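PDB 2NLV: XisI protein-like from Anabaena variabilis, which is of unconfirmed function but resembles XisI, a partner of XisF and XisH in the site-specific recombination of cyanobacterial nitrogen-fixation genes. Local coordinates for residues K68-N74 / E92-L98. Residues are numbered along the deposited sequence; the frame is centred on the assembly and turned at random.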
ATOM      1  N   LYS A  68      -1.788   2.886 -18.121  0.50  9.93           N
ATOM      2  CA  LYS A  68      -0.745   1.854 -18.173  0.50  9.52           C
ATOM      3  C   LYS A  68      -0.536   1.205 -16.813  0.50  6.69           C
ATOM      4  O   LYS A  68      -0.573   1.887 -15.771  0.50  7.50           O
ATOM      5  CB  LYS A  68       0.584   2.443 -18.653  0.50  8.86           C
ATOM      6  CG  LYS A  68       0.493   2.974 -20.094  0.50  6.31           C
ATOM      7  CD  LYS A  68       1.853   3.325 -20.685  0.50  9.49           C
ATOM      8  CE  LYS A  68       1.645   3.845 -22.066  0.50 12.93           C
ATOM      9  NZ  LYS A  68       2.900   4.293 -22.663  0.50 18.32           N
ATOM     10  N   ILE A  69      -0.319  -0.116 -16.842  1.00  7.44           N
ATOM     11  CA  ILE A  69      -0.086  -0.849 -15.609  1.00  7.80           C
ATOM     12  C   ILE A  69       1.382  -0.780 -15.208  1.00  6.88           C
ATOM     13  O   ILE A  69       2.262  -1.172 -15.994  1.00  8.36           O
ATOM     14  CB  ILE A  69      -0.483  -2.304 -15.716  1.00  7.76           C
ATOM     15  CG1 ILE A  69      -1.947  -2.469 -16.134  1.00  9.14           C
ATOM     16  CG2 ILE A  69      -0.184  -3.039 -14.387  1.00  8.38           C
ATOM     17  CD1 ILE A  69      -2.333  -3.908 -16.477  1.00  8.91           C
ATOM     18  N   TRP A  70       1.664  -0.160 -14.079  1.00  6.49           N
ATOM     19  CA  TRP A  70       3.037  -0.082 -13.540  1.00  6.54           C
ATOM     20  C   TRP A  70       3.268  -1.159 -12.515  1.00  6.99           C
ATOM     21  O   TRP A  70       2.563  -1.213 -11.506  1.00  7.49           O
ATOM     22  CB  TRP A  70       3.267   1.277 -12.900  1.00  7.02           C
ATOM     23  CG  TRP A  70       3.445   2.411 -13.835  1.00  6.71           C
ATOM     24  CD1 TRP A  70       2.590   2.807 -14.842  1.00  6.74           C
ATOM     25  CD2 TRP A  70       4.531   3.296 -13.851  1.00  7.01           C
ATOM     26  NE1 TRP A  70       3.129   3.897 -15.506  1.00  8.87           N
ATOM     27  CE2 TRP A  70       4.309   4.224 -14.902  1.00  8.25           C
ATOM     28  CE3 TRP A  70       5.687   3.436 -13.065  1.00  8.16           C
ATOM     29  CZ2 TRP A  70       5.189   5.263 -15.167  1.00  9.01           C
ATOM     30  CZ3 TRP A  70       6.537   4.489 -13.342  1.00  9.61           C
ATOM     31  CH2 TRP A  70       6.293   5.361 -14.391  1.00  9.00           C
ATOM     32  N   LEU A  71       4.226  -2.019 -12.766  1.00  6.84           N
ATOM     33  CA  LEU A  71       4.724  -2.999 -11.752  1.00  6.80           C
ATOM     34  C   LEU A  71       5.741  -2.300 -10.877  1.00  6.33           C
ATOM     35  O   LEU A  71       6.821  -1.905 -11.354  1.00  6.60           O
ATOM     36  CB  LEU A  71       5.295  -4.224 -12.407  1.00  7.20           C
ATOM     37  CG  LEU A  71       5.859  -5.282 -11.441  1.00  8.02           C
ATOM     38  CD1 LEU A  71       4.790  -5.854 -10.461  1.00  9.10           C
ATOM     39  CD2 LEU A  71       6.554  -6.424 -12.175  1.00  8.23           C
ATOM     40  N   GLN A  72       5.425  -2.098  -9.607  1.00  6.00           N
ATOM     41  CA  GLN A  72       6.262  -1.332  -8.711  1.00  7.65           C
ATOM     42  C   GLN A  72       7.056  -2.132  -7.730  1.00  6.66           C
ATOM     43  O   GLN A  72       8.039  -1.654  -7.204  1.00  7.88           O
ATOM     44  CB  GLN A  72       5.435  -0.305  -7.915  1.00  7.84           C
ATOM     45  CG  GLN A  72       4.584   0.655  -8.795  1.00  7.41           C
ATOM     46  CD  GLN A  72       5.330   1.839  -9.334  1.00  8.42           C
ATOM     47  OE1 GLN A  72       6.532   1.789  -9.540  1.00  8.04           O
ATOM     48  NE2 GLN A  72       4.590   2.925  -9.616  1.00  8.40           N
ATOM     49  N   GLN A  73       6.624  -3.356  -7.460  1.00  7.13           N
ATOM     50  CA  GLN A  73       7.296  -4.220  -6.489  1.00  6.63           C
ATOM     51  C   GLN A  73       6.913  -5.639  -6.822  1.00  8.35           C
ATOM     52  O   GLN A  73       5.761  -5.924  -7.162  1.00  6.47           O
ATOM     53  CB  GLN A  73       6.801  -3.870  -5.081  1.00  8.79           C
ATOM     54  CG  GLN A  73       7.207  -4.785  -3.921  1.00 12.39           C
ATOM     55  CD  GLN A  73       8.404  -4.308  -3.268  1.00 16.36           C
ATOM     56  OE1 GLN A  73       9.313  -3.786  -3.898  1.00 17.57           O
ATOM     57  NE2 GLN A  73       8.431  -4.494  -1.946  1.00 13.88           N
ATOM     58  N   ASN A  74       7.872  -6.590  -6.742  1.00  7.30           N
ATOM     59  CA  ASN A  74       7.628  -8.009  -6.902  1.00  7.76           C
ATOM     60  C   ASN A  74       8.671  -8.771  -6.134  1.00  9.52           C
ATOM     61  O   ASN A  74       9.817  -8.898  -6.572  1.00  9.56           O
ATOM     62  CB  ASN A  74       7.707  -8.438  -8.348  1.00 10.03           C
ATOM     63  CG  ASN A  74       7.568  -9.924  -8.489  1.00 10.01           C
ATOM     64  OD1 ASN A  74       6.907 -10.583  -7.689  1.00  9.86           O
ATOM     65  ND2 ASN A  74       8.144 -10.454  -9.575  1.00 10.70           N
ATOM     66  N   GLU A  92       3.527  -3.034 -24.340  1.00 10.72           N
ATOM     67  CA  GLU A  92       3.758  -1.595 -24.311  1.00 10.83           C
ATOM     68  C   GLU A  92       2.937  -0.817 -23.244  1.00 10.38           C
ATOM     69  O   GLU A  92       3.208   0.352 -22.940  1.00 11.77           O
ATOM     70  CB  GLU A  92       3.565  -0.999 -25.710  1.00 15.11           C
ATOM     71  CG  GLU A  92       2.201  -1.177 -26.269  1.00 18.47           C
ATOM     72  CD  GLU A  92       2.040  -2.468 -27.124  1.00 23.90           C
ATOM     73  OE1 GLU A  92       2.749  -3.571 -27.009  1.00 19.46           O
ATOM     74  OE2 GLU A  92       1.138  -2.345 -27.993  1.00 36.10           O
ATOM     75  N   ASP A  93       1.915  -1.481 -22.678  1.00  9.80           N
ATOM     76  CA  ASP A  93       1.088  -0.894 -21.643  1.00  9.49           C
ATOM     77  C   ASP A  93       1.449  -1.368 -20.236  1.00  8.52           C
ATOM     78  O   ASP A  93       0.693  -1.122 -19.294  1.00  8.35           O
ATOM     79  CB  ASP A  93      -0.396  -1.155 -21.849  1.00 10.26           C
ATOM     80  CG  ASP A  93      -1.018  -0.285 -22.918  1.00 12.42           C
ATOM     81  OD1 ASP A  93      -0.315   0.591 -23.463  1.00 13.74           O
ATOM     82  OD2 ASP A  93      -2.223  -0.454 -23.206  1.00 11.92           O
ATOM     83  N   ILE A  94       2.603  -2.010 -20.120  1.00  7.82           N
ATOM     84  CA  ILE A  94       3.198  -2.353 -18.821  1.00  8.46           C
ATOM     85  C   ILE A  94       4.470  -1.544 -18.626  1.00  7.17           C
ATOM     86  O   ILE A  94       5.285  -1.473 -19.545  1.00  7.92           O
ATOM     87  CB  ILE A  94       3.457  -3.858 -18.756  1.00  8.00           C
ATOM     88  CG1 ILE A  94       2.122  -4.583 -18.794  1.00 10.22           C
ATOM     89  CG2 ILE A  94       4.138  -4.200 -17.431  1.00  9.43           C
ATOM     90  CD1 ILE A  94       2.263  -6.073 -19.158  1.00 10.25           C
ATOM     91  N   VAL A  95       4.611  -0.889 -17.500  1.00  7.20           N
ATOM     92  CA  VAL A  95       5.816  -0.145 -17.173  1.00  6.73           C
ATOM     93  C   VAL A  95       6.486  -0.802 -16.011  1.00  6.24           C
ATOM     94  O   VAL A  95       5.831  -0.994 -14.946  1.00  6.77           O
ATOM     95  CB  VAL A  95       5.525   1.347 -16.913  1.00  7.10           C
ATOM     96  CG1 VAL A  95       6.837   2.139 -16.571  1.00  8.82           C
ATOM     97  CG2 VAL A  95       4.791   2.011 -18.116  1.00  8.24           C
ATOM     98  N   LEU A  96       7.772  -1.130 -16.123  1.00  5.97           N
ATOM     99  CA  LEU A  96       8.511  -1.698 -15.018  1.00  6.39           C
ATOM    100  C   LEU A  96       9.016  -0.615 -14.090  1.00  6.70           C
ATOM    101  O   LEU A  96      10.149  -0.157 -14.187  1.00  7.71           O
ATOM    102  CB  LEU A  96       9.627  -2.579 -15.544  1.00  7.05           C
ATOM    103  CG  LEU A  96       9.189  -3.778 -16.381  1.00  7.30           C
ATOM    104  CD1 LEU A  96      10.449  -4.613 -16.734  1.00  9.68           C
ATOM    105  CD2 LEU A  96       8.187  -4.647 -15.634  1.00  8.74           C
ATOM    106  N   GLY A  97       8.140  -0.136 -13.225  1.00  7.75           N
ATOM    107  CA  GLY A  97       8.469   0.898 -12.246  1.00  6.76           C
ATOM    108  C   GLY A  97       9.569   0.454 -11.308  1.00  9.00           C
ATOM    109  O   GLY A  97      10.377   1.274 -10.863  1.00  8.40           O
ATOM    110  N   LEU A  98       9.705  -0.853 -11.087  1.00  8.44           N
ATOM    111  CA  LEU A  98      10.754  -1.414 -10.283  1.00  8.09           C
ATOM    112  C   LEU A  98      12.122  -1.497 -10.989  1.00  8.65           C
ATOM    113  O   LEU A  98      13.088  -1.956 -10.356  1.00  9.97           O
ATOM    114  CB  LEU A  98      10.308  -2.760  -9.682  1.00  8.30           C
ATOM    115  CG  LEU A  98      10.239  -3.965 -10.593  1.00 11.76           C
ATOM    116  CD1 LEU A  98       9.569  -5.104  -9.762  1.00 11.03           C
ATOM    117  CD2 LEU A  98       9.628  -3.835 -12.004  1.00 15.62           C
TER
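Val95 and Trp70 lie side by side, pointing the same way, with the valine methyls over one face of the indole; this pair is the tightest side-chain packing between strands 68-74 and 94-96. Val95 CG1 sits 3.6 Å from the centroid of the six-membered ring of Trp70, only 7° off the normal, a CH-pi contact over the face. CG1 gets there because it is anti to the backbone N (chi1 -180°), while Val95 CG2 reaches the pyrrole side, 3.6 Å from Trp70 NE1. Beneath them the backbones pair in parallel: Ile69 N donates to Asp93 O (2.8 Å), Ile69 O accepts from Val95 N (2.8 Å, 164° at the hydrogen), and Leu71 N donates to Val95 O (2.9 Å). Ile69 and Ile94 point to the other face, buried, where both pack on Leu84 of helix 80-86.

The pairing loosens after Val95. Leu96 centres an inverse gamma turn, and Leu98 N reaches Leu71 O at 3.1 Å through a more bent bond. Leu98 then crosses Leu71, CD2 to CD2 at 4.0 Å, a lighter contact than the indole's. Solvent reaches the other end, at Glu92 above all; the backbone stays paired there, but Lys68 NZ is 5.0 Å from Asp93 OD1. Lys68 NZ bonds the backbone oxygens of Val111 and Ala112, and Asp93 OD2 the Tyr8 hydroxyl. With helix 80-86 linking the two parallel strands, this is a beta-alpha-beta unit, its second strand short, within the XisI-like fold.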